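Local coordinates for protein metallophosphoesterase (Sphaerobacter thermophilus, PDB 3RQZ) that probably acts as a zinc-dependent phosphatase of the YfcE family, holding two zinc ions in a calcineurin-like metallophosphoesterase fold, at residues P154-E159 against D173-D178; E159-A162 against P168-P171. All coordinates share one frame; numbering follows the deposited sequence.

Interaction 1: P154-E159 against D173-D178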
loop_
_atom_site.group_PDB
_atom_site.type_symbol
_atom_site.label_atom_id
_atom_site.label_comp_id
_atom_site.label_asym_id
_atom_site.label_seq_id
_atom_site.Cartn_x
_atom_site.Cartn_y
_atom_site.Cartn_z
ATOM N N PRO A 154 -2.090 6.829 -6.297
ATOM C CA PRO A 154 -0.843 7.539 -6.051
ATOM C C PRO A 154 -1.081 9.048 -5.963
ATOM O O PRO A 154 -2.001 9.578 -6.591
ATOM C CB PRO A 154 0.052 7.143 -7.246
ATOM C CG PRO A 154 -0.902 6.788 -8.324
ATOM C CD PRO A 154 -2.120 6.192 -7.628
ATOM N N LEU A 155 -0.250 9.729 -5.177
ATOM C CA LEU A 155 -0.506 11.109 -4.788
ATOM C C LEU A 155 0.788 11.727 -4.267
ATOM O O LEU A 155 1.628 11.027 -3.683
ATOM C CB LEU A 155 -1.564 11.139 -3.656
ATOM C CG LEU A 155 -1.936 12.471 -2.993
ATOM C CD1 LEU A 155 -3.447 12.581 -2.712
ATOM C CD2 LEU A 155 -1.151 12.711 -1.687
ATOM N N TYR A 156 0.946 13.034 -4.485
ATOM C CA TYR A 156 1.915 13.816 -3.752
ATOM C C TYR A 156 1.391 15.236 -3.523
ATOM O O TYR A 156 0.694 15.810 -4.370
ATOM C CB TYR A 156 3.312 13.818 -4.422
ATOM C CG TYR A 156 3.411 14.464 -5.797
ATOM C CD1 TYR A 156 3.307 13.688 -6.957
ATOM C CD2 TYR A 156 3.634 15.841 -5.934
ATOM C CE1 TYR A 156 3.392 14.270 -8.217
ATOM C CE2 TYR A 156 3.747 16.444 -7.194
ATOM C CZ TYR A 156 3.628 15.646 -8.328
ATOM O OH TYR A 156 3.718 16.205 -9.568
ATOM N N ILE A 157 1.715 15.791 -2.364
ATOM C CA ILE A 157 1.404 17.209 -2.094
ATOM C C ILE A 157 2.535 17.800 -1.245
ATOM O O ILE A 157 3.027 17.129 -0.355
ATOM C CB ILE A 157 0.027 17.350 -1.392
ATOM C CG1 ILE A 157 -0.403 18.818 -1.308
ATOM C CG2 ILE A 157 0.030 16.631 0.008
ATOM C CD1 ILE A 157 -1.919 18.982 -0.968
ATOM N N ARG A 158 2.977 19.020 -1.568
ATOM C CA ARG A 158 3.924 19.747 -0.710
ATOM C C ARG A 158 3.203 20.510 0.424
ATOM O O ARG A 158 2.015 20.821 0.338
ATOM C CB ARG A 158 4.842 20.673 -1.526
ATOM C CG ARG A 158 6.119 21.077 -0.779
ATOM C CD ARG A 158 7.210 21.617 -1.689
ATOM N NE ARG A 158 6.648 22.360 -2.803
ATOM C CZ ARG A 158 6.755 23.670 -2.967
ATOM N NH1 ARG A 158 6.182 24.248 -4.022
ATOM N NH2 ARG A 158 7.451 24.406 -2.092
ATOM N N GLU A 159 3.935 20.789 1.492
ATOM C CA GLU A 159 3.358 21.428 2.677
ATOM C C GLU A 159 2.755 22.802 2.368
ATOM O O GLU A 159 1.631 23.094 2.788
ATOM C CB GLU A 159 4.412 21.513 3.780
ATOM C CG GLU A 159 3.945 22.157 5.071
ATOM C CD GLU A 159 5.022 22.153 6.160
ATOM O OE1 GLU A 159 6.219 22.351 5.837
ATOM O OE2 GLU A 159 4.681 21.961 7.344
ATOM N N ASP A 173 2.373 7.730 -14.924
ATOM C CA ASP A 173 3.378 6.677 -15.046
ATOM C C ASP A 173 4.718 7.290 -15.461
ATOM O O ASP A 173 4.799 7.965 -16.484
ATOM C CB ASP A 173 2.943 5.623 -16.082
ATOM C CG ASP A 173 3.936 4.476 -16.179
ATOM O OD1 ASP A 173 4.503 4.095 -15.134
ATOM O OD2 ASP A 173 4.177 3.976 -17.296
ATOM N N GLY A 174 5.757 7.078 -14.658
ATOM C CA GLY A 174 7.093 7.613 -14.982
ATOM C C GLY A 174 7.406 8.999 -14.439
ATOM O O GLY A 174 8.510 9.522 -14.653
ATOM N N GLU A 175 6.441 9.607 -13.764
ATOM C CA GLU A 175 6.600 10.967 -13.279
ATOM C C GLU A 175 7.648 11.011 -12.177
ATOM O O GLU A 175 7.603 10.222 -11.217
ATOM C CB GLU A 175 5.277 11.552 -12.780
ATOM C CG GLU A 175 5.413 12.982 -12.204
ATOM C CD GLU A 175 4.110 13.748 -12.193
ATOM O OE1 GLU A 175 3.103 13.252 -12.751
ATOM O OE2 GLU A 175 4.098 14.861 -11.624
ATOM N N VAL A 176 8.596 11.926 -12.350
ATOM C CA VAL A 176 9.683 12.136 -11.402
ATOM C C VAL A 176 9.349 13.324 -10.519
ATOM O O VAL A 176 9.100 14.435 -11.006
ATOM C CB VAL A 176 11.039 12.380 -12.108
ATOM C CG1 VAL A 176 12.130 12.718 -11.090
ATOM C CG2 VAL A 176 11.446 11.174 -12.938
ATOM N N LEU A 177 9.365 13.089 -9.214
ATOM C CA LEU A 177 9.148 14.158 -8.228
ATOM C C LEU A 177 10.446 14.478 -7.503
ATOM O O LEU A 177 11.078 13.585 -6.935
ATOM C CB LEU A 177 8.079 13.771 -7.206
ATOM C CG LEU A 177 7.798 14.866 -6.158
ATOM C CD1 LEU A 177 7.206 16.174 -6.782
ATOM C CD2 LEU A 177 6.909 14.365 -5.043
ATOM N N ASP A 178 10.813 15.760 -7.552
ATOM C CA ASP A 178 11.958 16.351 -6.875
ATOM C C ASP A 178 11.538 16.711 -5.442
ATOM O O ASP A 178 10.784 17.651 -5.233
ATOM C CB ASP A 178 12.389 17.613 -7.670
ATOM C CG ASP A 178 13.619 18.316 -7.095
ATOM O OD1 ASP A 178 14.076 17.987 -5.983
ATOM O OD2 ASP A 178 14.139 19.237 -7.782
#
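Tyr156 carries all of this contact from the side of residues 154-159, offering its hydroxyl to Glu175 and one ring face to Leu177. The polar part is a single hydrogen bond, in which Tyr156 OH donates to Glu175 OE2 over a very short 2.5 Å. The acceptor oxygen lies at the edge of the phenol ring, near its plane, while the carboxylate is turned 80° from the ring. Its other oxygen, OE1, accepts from the backbone N of Asn172, so both ends of the carboxylate are used.

The apolar part belongs to the two methyls of Leu177. CD1 sits over the face in a CH-pi contact, 3.9 Å from the centroid of the Tyr156 ring and displaced toward the rim, where it comes within 3.5 Å of Tyr156 CE2. CD2 packs at the root of the ring, 3.6 Å from Tyr156 CG. With chi1 at 64°, Tyr156 CG stands between the backbone N and the carbonyl carbon, and the ring is directed at strand 176-178. On the side away from Leu177, the His169 ring meets the phenol nearly parallel but well displaced toward the CE2 edge.

Strands 154-158 and 176-178 are edge strands of the two different beta-sheets of the sandwich, joined here through side chains. With methyls over one face, the displaced imidazole beside the other and the carboxylate gripping its hydroxyl, the phenol is probably restrained from turning.

Interaction 2: E159-A162 against P168-P171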
loop_
_atom_site.group_PDB
_atom_site.type_symbol
_atom_site.label_atom_id
_atom_site.label_comp_id
_atom_site.label_asym_id
_atom_site.label_seq_id
_atom_site.Cartn_x
_atom_site.Cartn_y
_atom_site.Cartn_z
ATOM N N GLU A 159 3.935 20.789 1.492
ATOM C CA GLU A 159 3.358 21.428 2.677
ATOM C C GLU A 159 2.755 22.802 2.368
ATOM O O GLU A 159 1.631 23.094 2.788
ATOM C CB GLU A 159 4.412 21.513 3.780
ATOM C CG GLU A 159 3.945 22.157 5.071
ATOM C CD GLU A 159 5.022 22.153 6.160
ATOM O OE1 GLU A 159 6.219 22.351 5.837
ATOM O OE2 GLU A 159 4.681 21.961 7.344
ATOM N N ASP A 160 3.474 23.634 1.621
ATOM C CA ASP A 160 2.943 24.960 1.293
ATOM C C ASP A 160 1.661 24.903 0.450
ATOM O O ASP A 160 0.776 25.729 0.635
ATOM C CB ASP A 160 3.998 25.860 0.633
ATOM C CG ASP A 160 4.534 25.300 -0.682
ATOM O OD1 ASP A 160 4.214 24.163 -1.074
ATOM O OD2 ASP A 160 5.305 26.021 -1.325
ATOM N N GLU A 161 1.568 23.921 -0.448
ATOM C CA GLU A 161 0.378 23.717 -1.270
ATOM C C GLU A 161 -0.784 23.327 -0.367
ATOM O O GLU A 161 -1.864 23.910 -0.466
ATOM C CB GLU A 161 0.581 22.583 -2.305
ATOM C CG GLU A 161 1.492 22.912 -3.527
ATOM C CD GLU A 161 1.847 21.662 -4.357
ATOM O OE1 GLU A 161 2.005 20.541 -3.794
ATOM O OE2 GLU A 161 1.969 21.793 -5.595
ATOM N N ALA A 162 -0.557 22.328 0.502
ATOM C CA ALA A 162 -1.601 21.851 1.395
ATOM C C ALA A 162 -2.115 23.011 2.239
ATOM O O ALA A 162 -3.319 23.168 2.407
ATOM C CB ALA A 162 -1.086 20.702 2.303
ATOM N N PRO A 168 -3.888 18.163 -4.219
ATOM C CA PRO A 168 -2.739 17.243 -4.378
ATOM C C PRO A 168 -2.605 16.792 -5.828
ATOM O O PRO A 168 -3.554 16.911 -6.587
ATOM C CB PRO A 168 -3.105 16.021 -3.534
ATOM C CG PRO A 168 -4.455 16.253 -2.979
ATOM C CD PRO A 168 -4.943 17.614 -3.336
ATOM N N HIS A 169 -1.453 16.249 -6.188
ATOM C CA HIS A 169 -1.163 15.882 -7.568
ATOM C C HIS A 169 -1.313 14.386 -7.713
ATOM O O HIS A 169 -0.917 13.645 -6.831
ATOM C CB HIS A 169 0.274 16.285 -7.928
ATOM C CG HIS A 169 0.562 17.742 -7.748
ATOM N ND1 HIS A 169 0.559 18.631 -8.799
ATOM C CD2 HIS A 169 0.870 18.468 -6.641
ATOM C CE1 HIS A 169 0.845 19.842 -8.352
ATOM N NE2 HIS A 169 1.031 19.773 -7.045
ATOM N N HIS A 170 -1.883 13.951 -8.837
ATOM C CA HIS A 170 -1.939 12.541 -9.184
ATOM C C HIS A 170 -0.837 12.286 -10.209
ATOM O O HIS A 170 -0.970 12.685 -11.363
ATOM C CB HIS A 170 -3.319 12.198 -9.785
ATOM C CG HIS A 170 -3.434 10.782 -10.269
ATOM N ND1 HIS A 170 -3.281 10.435 -11.594
ATOM C CD2 HIS A 170 -3.710 9.632 -9.612
ATOM C CE1 HIS A 170 -3.451 9.132 -11.733
ATOM N NE2 HIS A 170 -3.702 8.618 -10.543
ATOM N N PRO A 171 0.269 11.642 -9.796
ATOM C CA PRO A 171 1.383 11.447 -10.732
ATOM C C PRO A 171 1.043 10.459 -11.845
ATOM O O PRO A 171 0.258 9.509 -11.643
ATOM C CB PRO A 171 2.499 10.873 -9.843
ATOM C CG PRO A 171 1.746 10.169 -8.724
ATOM C CD PRO A 171 0.497 10.973 -8.494
#
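The carboxylate of Glu161 meets the NE2 edge of the His169 ring in a hydrogen bond that ties the first turn of helix 159-163 to the loop that follows it; the two side chains cross at about a right angle, with the group planes 26° apart. Traced outward from CB, which points toward the loop, the Glu161 chain first turns at CG: this atom lies beside the backbone N and anti to the carbonyl carbon (chi1 -74°), and beyond it the chain runs extended to the imidazole. CB and CG make no contact with residues 168-171 and carry the carboxylate across to the ring; the side chain as a whole also touches Val166. CD is the first atom near the ring, 3.4 Å from His169 NE2 and close to the ring plane. The two oxygens then divide their tasks. OE2 takes the N-H of His169 NE2 at 2.7 Å, nearly straight at 167°; the donor comes from the syn side but stands well out of the carboxylate plane. OE1 passes 3.7 Å from His169 CD2 and accepts a hydrogen bond from the backbone N of Arg158, the N-cap residue.

An alanine here would remove both acceptors, and would probably leave the His169 N-H and the Arg158 amide without their mates and the imidazole less firmly held. The position at the N-terminal end of the helix probably favours the ionised glutamate, whose charge might in turn raise the basicity of His169.

A glutamate at the third position after the N-cap, bonded back to the N-cap amide, is the half of a capping box that starts a helix; here the same carboxylate also holds the returning loop, at the surface and away from the zinc site.

How the interactions relate
Both contacts lie at the surface, about 8 Å apart between centres, and neither buries a touching residue. They begin from one continuous piece of chain, strand 154-158 and the helix that follows, with Glu159 common to both. Interaction 1 reaches between edge strands of the two sheets and mixes apolar cover with a neutral donor on a carboxylate; interaction 2 stays local, between helix and loop, and is polar throughout. Residues 168-171 run close beside residues 154-159: the backbone O of Tyr156 and N of His169 are 2.8 Å apart, a probable hydrogen bond, and Leu155 CD1 packs 3.6 Å from Pro168 CB.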